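Cysteine hydrolase (Staphylococcus aureus, PDB 6KUA) catalyses the hydrolysis of nicotinamide to nicotinic acid and ammonia, as a zinc-containing nicotinamidase of the isochorismatase-like cysteine hydrolase family. Local coordinates at the interface of chains A and B. Numbering follows the deposited sequence. Chains: chain A/B, Cysteine hydrolase.

Contact 1: the interface of chains A and B. Residues chain A 135-136, 139, 163, 166, 169; chain B 169, 173.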
ATOM      1  N   ASP A 135     -12.443   6.210 -18.167  1.00 20.63           N
ATOM      2  CA  ASP A 135     -12.459   4.792 -17.841  1.00 22.61           C
ATOM      3  C   ASP A 135     -11.058   4.190 -17.755  1.00 22.82           C
ATOM      4  O   ASP A 135     -10.930   2.960 -17.739  1.00 23.84           O
ATOM      5  CB  ASP A 135     -13.317   4.022 -18.862  1.00 19.34           C
ATOM      6  CG  ASP A 135     -12.794   4.172 -20.295  1.00 28.94           C
ATOM      7  OD1 ASP A 135     -12.345   5.282 -20.658  1.00 29.80           O
ATOM      8  OD2 ASP A 135     -12.816   3.188 -21.059  1.00 29.75           O
ATOM      9  N   ILE A 136     -10.005   5.015 -17.692  1.00 21.54           N
ATOM     10  CA  ILE A 136      -8.659   4.494 -17.435  1.00 21.01           C
ATOM     11  C   ILE A 136      -8.053   5.213 -16.225  1.00 21.33           C
ATOM     12  O   ILE A 136      -8.263   4.794 -15.084  1.00 16.67           O
ATOM     13  CB  ILE A 136      -7.761   4.596 -18.687  1.00 19.89           C
ATOM     14  CG1 ILE A 136      -8.537   4.090 -19.911  1.00 23.79           C
ATOM     15  CG2 ILE A 136      -6.476   3.777 -18.512  1.00 22.16           C
ATOM     16  CD1 ILE A 136      -7.778   4.078 -21.197  1.00 25.46           C
ATOM     17  N   LEU A 139     -10.618   6.442 -13.707  1.00 19.64           N
ATOM     18  CA  LEU A 139     -11.241   5.296 -13.044  1.00 18.39           C
ATOM     19  C   LEU A 139     -10.298   4.672 -12.021  1.00 16.12           C
ATOM     20  O   LEU A 139     -10.679   4.434 -10.869  1.00 16.98           O
ATOM     21  CB  LEU A 139     -11.655   4.250 -14.093  1.00 18.42           C
ATOM     22  CG  LEU A 139     -11.982   2.848 -13.550  1.00 18.11           C
ATOM     23  CD1 LEU A 139     -13.336   2.856 -12.877  1.00 15.54           C
ATOM     24  CD2 LEU A 139     -11.940   1.757 -14.652  1.00 16.42           C
ATOM     25  N   ASN A 163     -13.533   6.625 -25.708  1.00 44.32           N
ATOM     26  CA  ASN A 163     -14.488   5.527 -25.781  1.00 45.72           C
ATOM     27  C   ASN A 163     -15.788   5.989 -25.132  1.00 41.59           C
ATOM     28  O   ASN A 163     -15.864   6.108 -23.905  1.00 38.95           O
ATOM     29  CB  ASN A 163     -13.905   4.299 -25.083  1.00 43.52           C
ATOM     30  CG  ASN A 163     -14.849   3.119 -25.069  1.00 46.38           C
ATOM     31  OD1 ASN A 163     -15.964   3.184 -25.591  1.00 43.84           O
ATOM     32  ND2 ASN A 163     -14.398   2.018 -24.465  1.00 42.72           N
ATOM     33  N   GLY A 166     -17.261   3.493 -22.671  1.00 31.16           N
ATOM     34  CA  GLY A 166     -16.494   3.460 -21.437  1.00 28.08           C
ATOM     35  C   GLY A 166     -16.724   4.694 -20.590  1.00 30.18           C
ATOM     36  O   GLY A 166     -16.811   4.610 -19.356  1.00 26.31           O
ATOM     37  N   TRP A 169     -20.056   4.029 -19.062  1.00 28.60           N
ATOM     38  CA  TRP A 169     -19.882   2.941 -18.099  1.00 25.37           C
ATOM     39  C   TRP A 169     -19.252   3.454 -16.807  1.00 20.62           C
ATOM     40  O   TRP A 169     -19.716   3.147 -15.704  1.00 21.45           O
ATOM     41  CB  TRP A 169     -19.014   1.808 -18.682  1.00 25.20           C
ATOM     42  CG  TRP A 169     -18.794   0.789 -17.605  1.00 25.72           C
ATOM     43  CD1 TRP A 169     -19.634  -0.237 -17.267  1.00 23.55           C
ATOM     44  CD2 TRP A 169     -17.727   0.771 -16.643  1.00 23.65           C
ATOM     45  NE1 TRP A 169     -19.137  -0.911 -16.179  1.00 24.77           N
ATOM     46  CE2 TRP A 169     -17.970  -0.312 -15.775  1.00 22.14           C
ATOM     47  CE3 TRP A 169     -16.571   1.552 -16.449  1.00 22.72           C
ATOM     48  CZ2 TRP A 169     -17.110  -0.630 -14.717  1.00 18.35           C
ATOM     49  CZ3 TRP A 169     -15.727   1.241 -15.383  1.00 21.20           C
ATOM     50  CH2 TRP A 169     -16.001   0.157 -14.537  1.00 19.05           C
TER
ATOM     51  N   TRP B 169     -17.423  -4.174 -21.451  1.00 25.61           N
ATOM     52  CA  TRP B 169     -16.447  -3.111 -21.215  1.00 25.97           C
ATOM     53  C   TRP B 169     -15.258  -3.627 -20.409  1.00 21.52           C
ATOM     54  O   TRP B 169     -14.105  -3.305 -20.717  1.00 20.63           O
ATOM     55  CB  TRP B 169     -17.081  -1.903 -20.503  1.00 25.76           C
ATOM     56  CG  TRP B 169     -16.001  -0.894 -20.155  1.00 24.75           C
ATOM     57  CD1 TRP B 169     -15.556   0.142 -20.940  1.00 25.28           C
ATOM     58  CD2 TRP B 169     -15.170  -0.896 -18.985  1.00 23.41           C
ATOM     59  NE1 TRP B 169     -14.511   0.794 -20.316  1.00 25.37           N
ATOM     60  CE2 TRP B 169     -14.257   0.178 -19.115  1.00 27.97           C
ATOM     61  CE3 TRP B 169     -15.118  -1.692 -17.827  1.00 22.17           C
ATOM     62  CZ2 TRP B 169     -13.312   0.480 -18.124  1.00 23.56           C
ATOM     63  CZ3 TRP B 169     -14.170  -1.403 -16.855  1.00 21.50           C
ATOM     64  CH2 TRP B 169     -13.276  -0.327 -17.012  1.00 20.69           C
ATOM     65  N   HIS B 173     -11.313  -3.793 -21.236  1.00 23.29           N
ATOM     66  CA  HIS B 173     -10.365  -3.090 -20.379  1.00 21.39           C
ATOM     67  C   HIS B 173      -9.230  -4.016 -19.966  1.00 20.69           C
ATOM     68  O   HIS B 173      -8.054  -3.643 -20.044  1.00 20.92           O
ATOM     69  CB  HIS B 173     -11.075  -2.514 -19.145  1.00 19.84           C
ATOM     70  CG  HIS B 173     -10.195  -1.664 -18.278  1.00 20.48           C
ATOM     71  ND1 HIS B 173      -9.916  -0.342 -18.562  1.00 20.10           N
ATOM     72  CD2 HIS B 173      -9.548  -1.941 -17.119  1.00 17.48           C
ATOM     73  CE1 HIS B 173      -9.148   0.159 -17.608  1.00 20.21           C
ATOM     74  NE2 HIS B 173      -8.900  -0.793 -16.728  1.00 15.70           N
TER
HETATM   75  O   HOH W   1     -11.094   0.835 -21.053  1.00 27.35           O
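A:Trp169 and B:Trp169 stack face to face in a two-fold symmetric, helix-to-helix interface that joins two copies of the enzyme in the deposited assembly. The two side chains cross at about a right angle, yet their ring planes lie only 12° apart. The six-membered rings overlap, with centroids 3.7 Å apart. In both tryptophans CG is anti to the backbone N (chi1 174° in B:Trp169), which sends each indole out from its helix toward the other. The opposite face of the B:Trp169 ring is covered near its rim by CB of B:His173, so the indole is sandwiched. Its pyrrole N-H, NE1, points in the ring plane at the carboxylate OD2 of A:Asp135, 3.0 Å away. This bond is nearly straight, 168° at the hydrogen, and uses the anti lone pair of OD2. The same OD2 takes part in a water bridge. Water 1 lies 2.9 Å from A:Asp135 OD2 and 3.0 Å from ND1 of B:His173. OD2 thus links to B:Trp169 directly and to B:His173 through water. Carbon contacts flank the indole at its two ends: CD2 of A:Leu139 meets B:Trp169 CH2 tip to tip at 3.4 Å, and CA of A:Gly166 lies 3.5 Å from B:Trp169 CD1. Both tryptophans and B:His173 belong to helix 164-176 of their chains. A:Asp135 sits in the loop between strand 126-132 and helix 137-147, and A:Leu139 lies in the first turn of that helix.

Contact 2: the interface of chains A and B. Residues chain A 146-147, 177-178; chain B 106-107, 140.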
ATOM      1  N   TYR A 146     -11.456   5.680  -3.496  1.00 20.11           N
ATOM      2  CA  TYR A 146     -12.545   4.989  -2.830  1.00 16.23           C
ATOM      3  C   TYR A 146     -12.020   4.057  -1.749  1.00 20.73           C
ATOM      4  O   TYR A 146     -12.416   4.167  -0.582  1.00 21.24           O
ATOM      5  CB  TYR A 146     -13.382   4.237  -3.869  1.00 18.36           C
ATOM      6  CG  TYR A 146     -14.339   3.254  -3.271  1.00 20.95           C
ATOM      7  CD1 TYR A 146     -15.571   3.668  -2.748  1.00 21.07           C
ATOM      8  CD2 TYR A 146     -14.019   1.905  -3.211  1.00 21.85           C
ATOM      9  CE1 TYR A 146     -16.456   2.749  -2.183  1.00 20.77           C
ATOM     10  CE2 TYR A 146     -14.894   0.991  -2.647  1.00 18.15           C
ATOM     11  CZ  TYR A 146     -16.102   1.414  -2.141  1.00 20.99           C
ATOM     12  OH  TYR A 146     -16.950   0.472  -1.595  1.00 23.45           O
ATOM     13  N   ASN A 147     -11.094   3.160  -2.102  1.00 17.20           N
ATOM     14  CA  ASN A 147     -10.545   2.235  -1.104  1.00 17.98           C
ATOM     15  C   ASN A 147      -9.908   2.976   0.062  1.00 18.03           C
ATOM     16  O   ASN A 147     -10.004   2.536   1.209  1.00 20.99           O
ATOM     17  CB  ASN A 147      -9.511   1.300  -1.739  1.00 20.91           C
ATOM     18  CG  ASN A 147     -10.136   0.304  -2.708  1.00 19.52           C
ATOM     19  OD1 ASN A 147     -11.348   0.113  -2.713  1.00 20.82           O
ATOM     20  ND2 ASN A 147      -9.307  -0.329  -3.529  1.00 19.59           N
ATOM     21  N   SER A 177     -21.105   2.117  -7.647  1.00 24.67           N
ATOM     22  CA  SER A 177     -20.192   1.312  -6.838  1.00 21.43           C
ATOM     23  C   SER A 177     -19.307   2.123  -5.903  1.00 21.65           C
ATOM     24  O   SER A 177     -18.944   1.620  -4.831  1.00 19.54           O
ATOM     25  CB  SER A 177     -19.300   0.450  -7.739  1.00 23.15           C
ATOM     26  OG  SER A 177     -20.083  -0.421  -8.525  1.00 24.64           O
ATOM     27  N   LEU A 178     -18.909   3.337  -6.292  1.00 21.43           N
ATOM     28  CA  LEU A 178     -17.971   4.104  -5.483  1.00 23.62           C
ATOM     29  C   LEU A 178     -18.650   5.168  -4.628  1.00 22.28           C
ATOM     30  O   LEU A 178     -17.954   5.902  -3.921  1.00 25.08           O
ATOM     31  CB  LEU A 178     -16.896   4.758  -6.360  1.00 20.60           C
ATOM     32  CG  LEU A 178     -16.158   3.848  -7.354  1.00 22.05           C
ATOM     33  CD1 LEU A 178     -14.892   4.525  -7.851  1.00 14.84           C
ATOM     34  CD2 LEU A 178     -15.834   2.495  -6.732  1.00 17.74           C
TER
ATOM     35  N   ARG B 106     -13.391  -4.855   0.869  1.00 20.56           N
ATOM     36  CA  ARG B 106     -13.738  -4.029  -0.281  1.00 20.65           C
ATOM     37  C   ARG B 106     -13.807  -4.926  -1.507  1.00 18.46           C
ATOM     38  O   ARG B 106     -13.499  -6.123  -1.439  1.00 22.62           O
ATOM     39  CB  ARG B 106     -12.733  -2.884  -0.485  1.00 18.72           C
ATOM     40  CG  ARG B 106     -12.577  -1.921   0.728  1.00 20.72           C
ATOM     41  CD  ARG B 106     -13.729  -0.905   0.846  1.00 28.17           C
ATOM     42  NE  ARG B 106     -13.572  -0.017   2.006  1.00 30.27           N
ATOM     43  CZ  ARG B 106     -14.005  -0.301   3.237  1.00 31.30           C
ATOM     44  NH1 ARG B 106     -13.806   0.556   4.229  1.00 29.98           N
ATOM     45  NH2 ARG B 106     -14.627  -1.446   3.487  1.00 29.18           N
ATOM     46  N   TYR B 107     -14.240  -4.350  -2.631  1.00 14.82           N
ATOM     47  CA  TYR B 107     -14.342  -5.134  -3.857  1.00 19.16           C
ATOM     48  C   TYR B 107     -12.992  -5.739  -4.228  1.00 20.82           C
ATOM     49  O   TYR B 107     -12.916  -6.918  -4.579  1.00 17.44           O
ATOM     50  CB  TYR B 107     -14.856  -4.284  -5.022  1.00 17.90           C
ATOM     51  CG  TYR B 107     -16.071  -3.419  -4.746  1.00 21.11           C
ATOM     52  CD1 TYR B 107     -17.289  -3.977  -4.373  1.00 22.41           C
ATOM     53  CD2 TYR B 107     -15.997  -2.041  -4.884  1.00 19.00           C
ATOM     54  CE1 TYR B 107     -18.409  -3.174  -4.151  1.00 21.41           C
ATOM     55  CE2 TYR B 107     -17.098  -1.229  -4.645  1.00 21.40           C
ATOM     56  CZ  TYR B 107     -18.303  -1.796  -4.285  1.00 23.84           C
ATOM     57  OH  TYR B 107     -19.399  -0.965  -4.072  1.00 23.36           O
ATOM     58  N   HIS B 140     -11.713  -4.579  -9.935  1.00 17.04           N
ATOM     59  CA  HIS B 140     -10.864  -3.972  -8.913  1.00 19.45           C
ATOM     60  C   HIS B 140      -9.722  -4.897  -8.542  1.00 16.43           C
ATOM     61  O   HIS B 140      -8.587  -4.445  -8.339  1.00 18.66           O
ATOM     62  CB  HIS B 140     -11.683  -3.635  -7.667  1.00 17.36           C
ATOM     63  CG  HIS B 140     -12.672  -2.536  -7.881  1.00 19.94           C
ATOM     64  ND1 HIS B 140     -13.094  -1.706  -6.862  1.00 16.35           N
ATOM     65  CD2 HIS B 140     -13.320  -2.127  -8.998  1.00 14.98           C
ATOM     66  CE1 HIS B 140     -13.964  -0.837  -7.346  1.00 18.30           C
ATOM     67  NE2 HIS B 140     -14.108  -1.064  -8.640  1.00 15.16           N
TER
HETATM   68  O   HOH W   2     -12.350  -2.057  -3.969  1.00 18.26           O
HETATM   69  O   HOH W   3     -21.131  -1.882  -6.497  1.00 28.95           O
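The phenol OH of B:Tyr107 donates a hydrogen bond to the backbone carbonyl O of A:Ser177, at 2.7 Å. The hydroxyl approaches in the carbonyl plane, on a lone pair, with a C=O...donor angle of 125°. The carbonyl O in turn lies at the edge of the phenol ring, in its plane. Water 3 adds a second link between the same residues. It is 2.7 Å from OG of A:Ser177 and 3.1 Å from OH of B:Tyr107. The phenol oxygen is therefore held by a direct bond and a water bridge.

B:Tyr107 also meets A:Tyr146, and the two side chains cross at about a right angle. CE2 of A:Tyr146 lies 3.7 Å from CE2 of B:Tyr107, and the A:Tyr146 hydroxyl lies above the plane of the B:Tyr107 ring, near CE2 at its rim. CG of A:Tyr146 is anti to the backbone N (chi1 167°), which carries its ring from the C-terminal end of helix 137-147 toward chain B. One face of this ring is covered near its rim by CD2 of A:Leu178. That methyl also lies in the ring plane of B:His140, 3.9 Å from CE1.

A second water bridge spans the other side of the patch. Water 2 sits 2.7 Å from the amide OD1 of A:Asn147 and 3.0 Å from ND1 of B:His140. It lies in the imidazole plane, and the angle at the histidine hydrogen is 172°. B:Arg106 runs past A:Asn147 in the opposite direction, and its aliphatic CB and CG are the parts near OD1.

Together these contacts link a helix end and a loop of one copy to a loop and a helix of the other, and likely steady the pairing of the two chains.

The C-alpha centres of contact 1 and contact 2 are about 15 Å apart, and both belong to the same A-B interface. Helix 137-147 of chain A runs between them: its first turn serves contact 1 and its last residues serve contact 2. The same helix of chain B also enters contact 2, through B:His140. Helix 164-176 enters contact 1 from both chains, and the loop just after it in chain A continues into contact 2. Two-fold symmetry repeats each contact with the chains exchanged. Both mix packing, a direct bond and water. This may fix the relative orientation of the two copies, although the structure alone does not show the oligomer in solution.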